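Local coordinates for N-acylethanolamine-hydrolyzing acid amidase subunit alpha (Caenorhabditis elegans, PDB 6DY3), which pairs with its beta subunit to form an acid amidase that probably hydrolyses bioactive N-acylethanolamines, such as N-palmitoylethanolamine, to ethanolamine and free fatty acids, at residues 63-66 / 67-70; 72-75 / 76-79. All blocks are in the same frame, centred on the assembly; numbering follows the deposited sequence.

Contact 1: 63-66 / 67-70; sequences ASKI and DRYF
Phe70 presents the edge of its ring to Ile66: CD2 of Phe70 is 3.5 Å from Ile66 O, with the oxygen near the ring plane. CB of Tyr69 lies over the rim of one face of the same ring, 3.9 Å above it, while Phe94 of the beta subunit packs on the ring edge-to-face. On the Tyr69 ring, Arg68 CB lies over one face, also near the rim, and Lys65 O approaches CE2 of Tyr69 obliquely at 3.3 Å. Tyr69 also meets Phe88 of the beta subunit edge-to-face, and its phenol OH is hydrogen-bonded to the carbonyl of Ala62.

Extension of Ile66, with CG1 anti to the backbone N (chi1 -177°), brings CG1 within 3.8 Å of Phe70 CD2, and the two side chains cross at about a right angle. Lys65 and Arg68 run side by side in the same direction, CB of Lys65 being 3.5 Å from CD of Arg68, so they meet through aliphatic carbons; Lys65 also makes a cation-pi contact with Trp61.

Two backbone bonds close the turn. Arg68 N donates to Lys65 O at 3.0 Å (N-H...O 163°), and Tyr69 N reaches Ile66 O only weakly. Lys65 itself is the centre of an inverse gamma turn, marked by a weak bond from Ile66 N to Ser64 O (2.9 Å). The turn thus rests on one sound backbone bond and weaker ones, supplemented by the Tyr69 OH bond and the Ile66-Phe70 contact, and both rings reach the beta subunit.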
ATOM      1  N   ALA A  63     -11.637 -18.747   2.995  1.00 51.91           N
ATOM      2  CA  ALA A  63     -11.306 -18.181   1.694  1.00 55.50           C
ATOM      3  C   ALA A  63     -12.143 -18.770   0.565  1.00 55.41           C
ATOM      4  O   ALA A  63     -12.306 -18.119  -0.473  1.00 61.46           O
ATOM      5  CB  ALA A  63      -9.822 -18.390   1.398  1.00 57.93           C
ATOM      6  N   SER A  64     -12.682 -19.977   0.732  1.00 48.82           N
ATOM      7  CA  SER A  64     -13.526 -20.541  -0.311  1.00 49.63           C
ATOM      8  C   SER A  64     -14.862 -19.819  -0.420  1.00 54.32           C
ATOM      9  O   SER A  64     -15.520 -19.912  -1.462  1.00 58.67           O
ATOM     10  CB  SER A  64     -13.776 -22.023  -0.048  1.00 48.04           C
ATOM     11  OG  SER A  64     -14.501 -22.196   1.155  1.00 51.14           O
ATOM     12  N   LYS A  65     -15.273 -19.104   0.628  1.00 57.09           N
ATOM     13  CA  LYS A  65     -16.539 -18.382   0.630  1.00 58.96           C
ATOM     14  C   LYS A  65     -16.359 -17.025  -0.045  1.00 55.92           C
ATOM     15  O   LYS A  65     -16.690 -15.982   0.529  1.00 58.03           O
ATOM     16  CB  LYS A  65     -17.046 -18.221   2.067  1.00 62.70           C
ATOM     17  CG  LYS A  65     -17.004 -19.504   2.901  1.00 65.85           C
ATOM     18  CD  LYS A  65     -18.358 -20.174   2.974  1.00 69.76           C
ATOM     19  CE  LYS A  65     -18.250 -21.554   3.601  1.00 72.98           C
ATOM     20  NZ  LYS A  65     -17.605 -22.534   2.685  1.00 73.56           N
ATOM     21  N   ILE A  66     -15.845 -17.039  -1.277  1.00 50.13           N
ATOM     22  CA  ILE A  66     -15.394 -15.813  -1.929  1.00 51.19           C
ATOM     23  C   ILE A  66     -16.523 -14.799  -2.066  1.00 53.53           C
ATOM     24  O   ILE A  66     -16.288 -13.585  -2.020  1.00 52.04           O
ATOM     25  CB  ILE A  66     -14.772 -16.152  -3.299  1.00 52.91           C
ATOM     26  CG1 ILE A  66     -14.223 -14.888  -3.956  1.00 52.50           C
ATOM     27  CG2 ILE A  66     -15.798 -16.838  -4.199  1.00 56.14           C
ATOM     28  CD1 ILE A  66     -13.565 -15.124  -5.289  1.00 55.71           C
ATOM     29  N   ASP A  67     -17.758 -15.265  -2.241  1.00 59.86           N
ATOM     30  CA  ASP A  67     -18.873 -14.353  -2.471  1.00 62.72           C
ATOM     31  C   ASP A  67     -19.205 -13.484  -1.264  1.00 60.23           C
ATOM     32  O   ASP A  67     -20.002 -12.550  -1.401  1.00 60.36           O
ATOM     33  CB  ASP A  67     -20.116 -15.140  -2.881  1.00 67.28           C
ATOM     34  CG  ASP A  67     -20.368 -16.335  -1.984  1.00 72.15           C
ATOM     35  OD1 ASP A  67     -19.745 -17.395  -2.222  1.00 70.11           O
ATOM     36  OD2 ASP A  67     -21.178 -16.211  -1.039  1.00 76.63           O
ATOM     37  N   ARG A  68     -18.614 -13.750  -0.099  1.00 55.96           N
ATOM     38  CA  ARG A  68     -19.002 -13.054   1.121  1.00 53.95           C
ATOM     39  C   ARG A  68     -18.172 -11.810   1.402  1.00 51.10           C
ATOM     40  O   ARG A  68     -18.611 -10.963   2.187  1.00 53.58           O
ATOM     41  CB  ARG A  68     -18.899 -14.005   2.321  1.00 55.52           C
ATOM     42  CG  ARG A  68     -19.642 -15.314   2.133  1.00 62.61           C
ATOM     43  CD  ARG A  68     -19.577 -16.187   3.377  1.00 69.41           C
ATOM     44  NE  ARG A  68     -20.423 -15.679   4.451  1.00 75.31           N
ATOM     45  CZ  ARG A  68     -21.706 -15.993   4.615  1.00 78.00           C
ATOM     46  NH1 ARG A  68     -22.311 -16.819   3.771  1.00 75.33           N
ATOM     47  NH2 ARG A  68     -22.388 -15.476   5.629  1.00 82.28           N
ATOM     48  N   TYR A  69     -16.991 -11.670   0.792  1.00 45.90           N
ATOM     49  CA  TYR A  69     -16.079 -10.587   1.137  1.00 45.12           C
ATOM     50  C   TYR A  69     -15.905  -9.540   0.047  1.00 44.95           C
ATOM     51  O   TYR A  69     -15.486  -8.419   0.358  1.00 42.25           O
ATOM     52  CB  TYR A  69     -14.690 -11.150   1.475  1.00 42.53           C
ATOM     53  CG  TYR A  69     -14.715 -12.444   2.249  1.00 40.13           C
ATOM     54  CD1 TYR A  69     -15.218 -12.489   3.535  1.00 41.30           C
ATOM     55  CD2 TYR A  69     -14.229 -13.620   1.694  1.00 39.83           C
ATOM     56  CE1 TYR A  69     -15.238 -13.667   4.251  1.00 45.85           C
ATOM     57  CE2 TYR A  69     -14.244 -14.804   2.399  1.00 40.59           C
ATOM     58  CZ  TYR A  69     -14.754 -14.821   3.682  1.00 44.42           C
ATOM     59  OH  TYR A  69     -14.782 -15.989   4.411  1.00 43.81           O
ATOM     60  N   PHE A  70     -16.222  -9.867  -1.202  1.00 47.98           N
ATOM     61  CA  PHE A  70     -15.907  -9.017  -2.337  1.00 51.12           C
ATOM     62  C   PHE A  70     -17.157  -8.744  -3.161  1.00 53.68           C
ATOM     63  O   PHE A  70     -18.130  -9.502  -3.134  1.00 57.73           O
ATOM     64  CB  PHE A  70     -14.843  -9.662  -3.241  1.00 49.90           C
ATOM     65  CG  PHE A  70     -13.640 -10.172  -2.503  1.00 48.50           C
ATOM     66  CD1 PHE A  70     -12.652  -9.300  -2.056  1.00 48.55           C
ATOM     67  CD2 PHE A  70     -13.485 -11.528  -2.270  1.00 48.81           C
ATOM     68  CE1 PHE A  70     -11.538  -9.774  -1.382  1.00 46.48           C
ATOM     69  CE2 PHE A  70     -12.373 -12.008  -1.595  1.00 49.61           C
ATOM     70  CZ  PHE A  70     -11.399 -11.131  -1.152  1.00 47.79           C
TER

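Contact 2: 72-75 / 76-79; sequences TEIQ and EELK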
ATOM      1  N   THR A  72     -19.068  -8.512  -6.831  1.00 51.99           N
ATOM      2  CA  THR A  72     -19.032  -9.429  -7.967  1.00 55.14           C
ATOM      3  C   THR A  72     -17.868  -9.108  -8.900  1.00 54.66           C
ATOM      4  O   THR A  72     -17.202 -10.018  -9.409  1.00 52.70           O
ATOM      5  CB  THR A  72     -20.358  -9.380  -8.728  1.00 58.01           C
ATOM      6  OG1 THR A  72     -21.440  -9.628  -7.821  1.00 59.67           O
ATOM      7  CG2 THR A  72     -20.391 -10.425  -9.835  1.00 59.92           C
ATOM      8  N   GLU A  73     -17.602  -7.819  -9.129  1.00 53.84           N
ATOM      9  CA  GLU A  73     -16.492  -7.432  -9.994  1.00 51.66           C
ATOM     10  C   GLU A  73     -15.178  -8.002  -9.479  1.00 50.67           C
ATOM     11  O   GLU A  73     -14.421  -8.627 -10.228  1.00 53.41           O
ATOM     12  CB  GLU A  73     -16.418  -5.907 -10.091  1.00 53.04           C
ATOM     13  CG  GLU A  73     -15.263  -5.393 -10.948  1.00 57.42           C
ATOM     14  CD  GLU A  73     -15.095  -3.881 -10.878  1.00 58.61           C
ATOM     15  OE1 GLU A  73     -15.734  -3.240 -10.017  1.00 56.53           O
ATOM     16  OE2 GLU A  73     -14.323  -3.335 -11.693  1.00 61.27           O
ATOM     17  N   ILE A  74     -14.892  -7.800  -8.191  1.00 44.92           N
ATOM     18  CA  ILE A  74     -13.638  -8.290  -7.636  1.00 43.48           C
ATOM     19  C   ILE A  74     -13.618  -9.814  -7.625  1.00 43.57           C
ATOM     20  O   ILE A  74     -12.558 -10.432  -7.786  1.00 43.27           O
ATOM     21  CB  ILE A  74     -13.421  -7.707  -6.225  1.00 42.59           C
ATOM     22  CG1 ILE A  74     -13.274  -6.181  -6.272  1.00 42.14           C
ATOM     23  CG2 ILE A  74     -12.201  -8.335  -5.557  1.00 41.76           C
ATOM     24  CD1 ILE A  74     -12.067  -5.677  -7.047  1.00 42.08           C
ATOM     25  N   GLN A  75     -14.773 -10.447  -7.417  1.00 44.40           N
ATOM     26  CA  GLN A  75     -14.831 -11.905  -7.459  1.00 48.34           C
ATOM     27  C   GLN A  75     -14.359 -12.430  -8.808  1.00 52.66           C
ATOM     28  O   GLN A  75     -13.572 -13.381  -8.881  1.00 52.87           O
ATOM     29  CB  GLN A  75     -16.256 -12.376  -7.178  1.00 51.10           C
ATOM     30  CG  GLN A  75     -16.734 -12.119  -5.772  1.00 50.45           C
ATOM     31  CD  GLN A  75     -18.163 -12.572  -5.561  1.00 52.82           C
ATOM     32  OE1 GLN A  75     -18.587 -13.603  -6.092  1.00 54.01           O
ATOM     33  NE2 GLN A  75     -18.918 -11.804  -4.784  1.00 53.14           N
ATOM     34  N   GLU A  76     -14.828 -11.818  -9.894  1.00 57.52           N
ATOM     35  CA  GLU A  76     -14.462 -12.301 -11.217  1.00 64.59           C
ATOM     36  C   GLU A  76     -12.983 -12.069 -11.502  1.00 63.13           C
ATOM     37  O   GLU A  76     -12.338 -12.896 -12.157  1.00 69.22           O
ATOM     38  CB  GLU A  76     -15.338 -11.625 -12.269  1.00 70.71           C
ATOM     39  CG  GLU A  76     -16.808 -11.979 -12.160  1.00 76.68           C
ATOM     40  CD  GLU A  76     -17.667 -11.219 -13.154  1.00 86.01           C
ATOM     41  OE1 GLU A  76     -17.119 -10.680 -14.143  1.00 89.07           O
ATOM     42  OE2 GLU A  76     -18.897 -11.154 -12.943  1.00 90.02           O
ATOM     43  N   GLU A  77     -12.420 -10.964 -11.009  1.00 53.15           N
ATOM     44  CA  GLU A  77     -10.987 -10.737 -11.174  1.00 49.19           C
ATOM     45  C   GLU A  77     -10.186 -11.820 -10.468  1.00 49.21           C
ATOM     46  O   GLU A  77      -9.258 -12.400 -11.041  1.00 48.70           O
ATOM     47  CB  GLU A  77     -10.599  -9.359 -10.640  1.00 50.35           C
ATOM     48  CG  GLU A  77     -11.132  -8.191 -11.441  1.00 52.78           C
ATOM     49  CD  GLU A  77     -10.453  -6.880 -11.072  1.00 53.52           C
ATOM     50  OE1 GLU A  77      -9.437  -6.922 -10.345  1.00 54.84           O
ATOM     51  OE2 GLU A  77     -10.925  -5.808 -11.512  1.00 52.44           O
ATOM     52  N   LEU A  78     -10.538 -12.109  -9.214  1.00 52.80           N
ATOM     53  CA  LEU A  78      -9.825 -13.137  -8.465  1.00 53.63           C
ATOM     54  C   LEU A  78      -9.963 -14.496  -9.134  1.00 53.58           C
ATOM     55  O   LEU A  78      -8.990 -15.256  -9.219  1.00 56.76           O
ATOM     56  CB  LEU A  78     -10.343 -13.185  -7.031  1.00 53.72           C
ATOM     57  CG  LEU A  78     -10.000 -11.964  -6.174  1.00 52.08           C
ATOM     58  CD1 LEU A  78     -10.815 -11.977  -4.889  1.00 54.77           C
ATOM     59  CD2 LEU A  78      -8.497 -11.908  -5.866  1.00 47.11           C
ATOM     60  N   LYS A  79     -11.162 -14.823  -9.619  1.00 49.48           N
ATOM     61  CA  LYS A  79     -11.340 -16.075 -10.345  1.00 52.50           C
ATOM     62  C   LYS A  79     -10.516 -16.083 -11.624  1.00 52.09           C
ATOM     63  O   LYS A  79      -9.876 -17.088 -11.953  1.00 54.18           O
ATOM     64  CB  LYS A  79     -12.822 -16.296 -10.650  1.00 56.52           C
ATOM     65  CG  LYS A  79     -13.652 -16.644  -9.419  1.00 57.30           C
ATOM     66  CD  LYS A  79     -15.104 -16.918  -9.757  1.00 62.41           C
ATOM     67  CE  LYS A  79     -15.887 -17.332  -8.517  1.00 69.72           C
ATOM     68  NZ  LYS A  79     -15.273 -18.507  -7.804  1.00 71.85           N
TER
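The opening turns of helix 72-85 carry this contact, an i to i+4 pattern in which Thr72, Glu73, Ile74 and Gln75 each meet the residue one turn on. Regular alpha-helical geometry is evident from four successive backbone hydrogen bonds: Glu76 N to Thr72 O at 3.0 Å, Glu77 N to Glu73 O, Leu78 N to Ile74 O (N-H...O 170°) and Lys79 N to Gln75 O at 2.9 Å.

On one flank Thr72 and Glu76 cross at a slant. Glu76 CG lies anti to its own carbonyl carbon (chi1 -65°) and the chain beyond is extended, which lays the side chain back toward the preceding turn: CG is 3.4 Å from Thr72 O, and OE2 lies 3.5 Å from the methyl CG2 of Thr72. With an alanine here, Thr72 O and the Thr72 methyl would probably lose the covering chain and carboxylate, leaving this flank of the first turn more open.

Elsewhere on the helix Glu73 and Glu77 bring like charges near each other, their OE2 atoms 4.2 Å apart. Arg28 NH1 forms a salt bridge to both, which probably offsets the repulsion. The Glu77 carboxylate is gripped further: OE2 pairs with Arg97 of the beta subunit, and OE1 accepts from Trp29 NE1 and from Asn53 of the beta subunit. This buried acid therefore joins the helix to the 28-29 region and to the partner chain.

The apolar flank is made by Ile74 and Leu78. Leu78 also packs on helix 89-97, and Ile74 on Phe94 of the beta subunit; the Ile74 and Leu78 side chains cross at an angle and meet where Ile74 CG2 lies 4.0 Å from Leu78 CD1.

Overall arrangement
Followed from the N terminus, the chain leaves helix 56-63, turns through contact 1 and then enters helix 72-85, whose first two turns form contact 2. Both are local and lie in series, neither nesting nor crossing; contact 1 tightens the interhelical loop, while contact 2 closes only helical turns. Their centres are 10 Å apart, yet they touch: Gln75 NE2 reaches back to Phe70 O at 2.9 Å, a probable hydrogen bond, and Phe70 CE2 meets Leu78 CD1 at 3.6 Å. The loop thus folds against the start of the next helix. Both also pack on helix 89-97 and on the beta subunit, where Phe94 is a common partner.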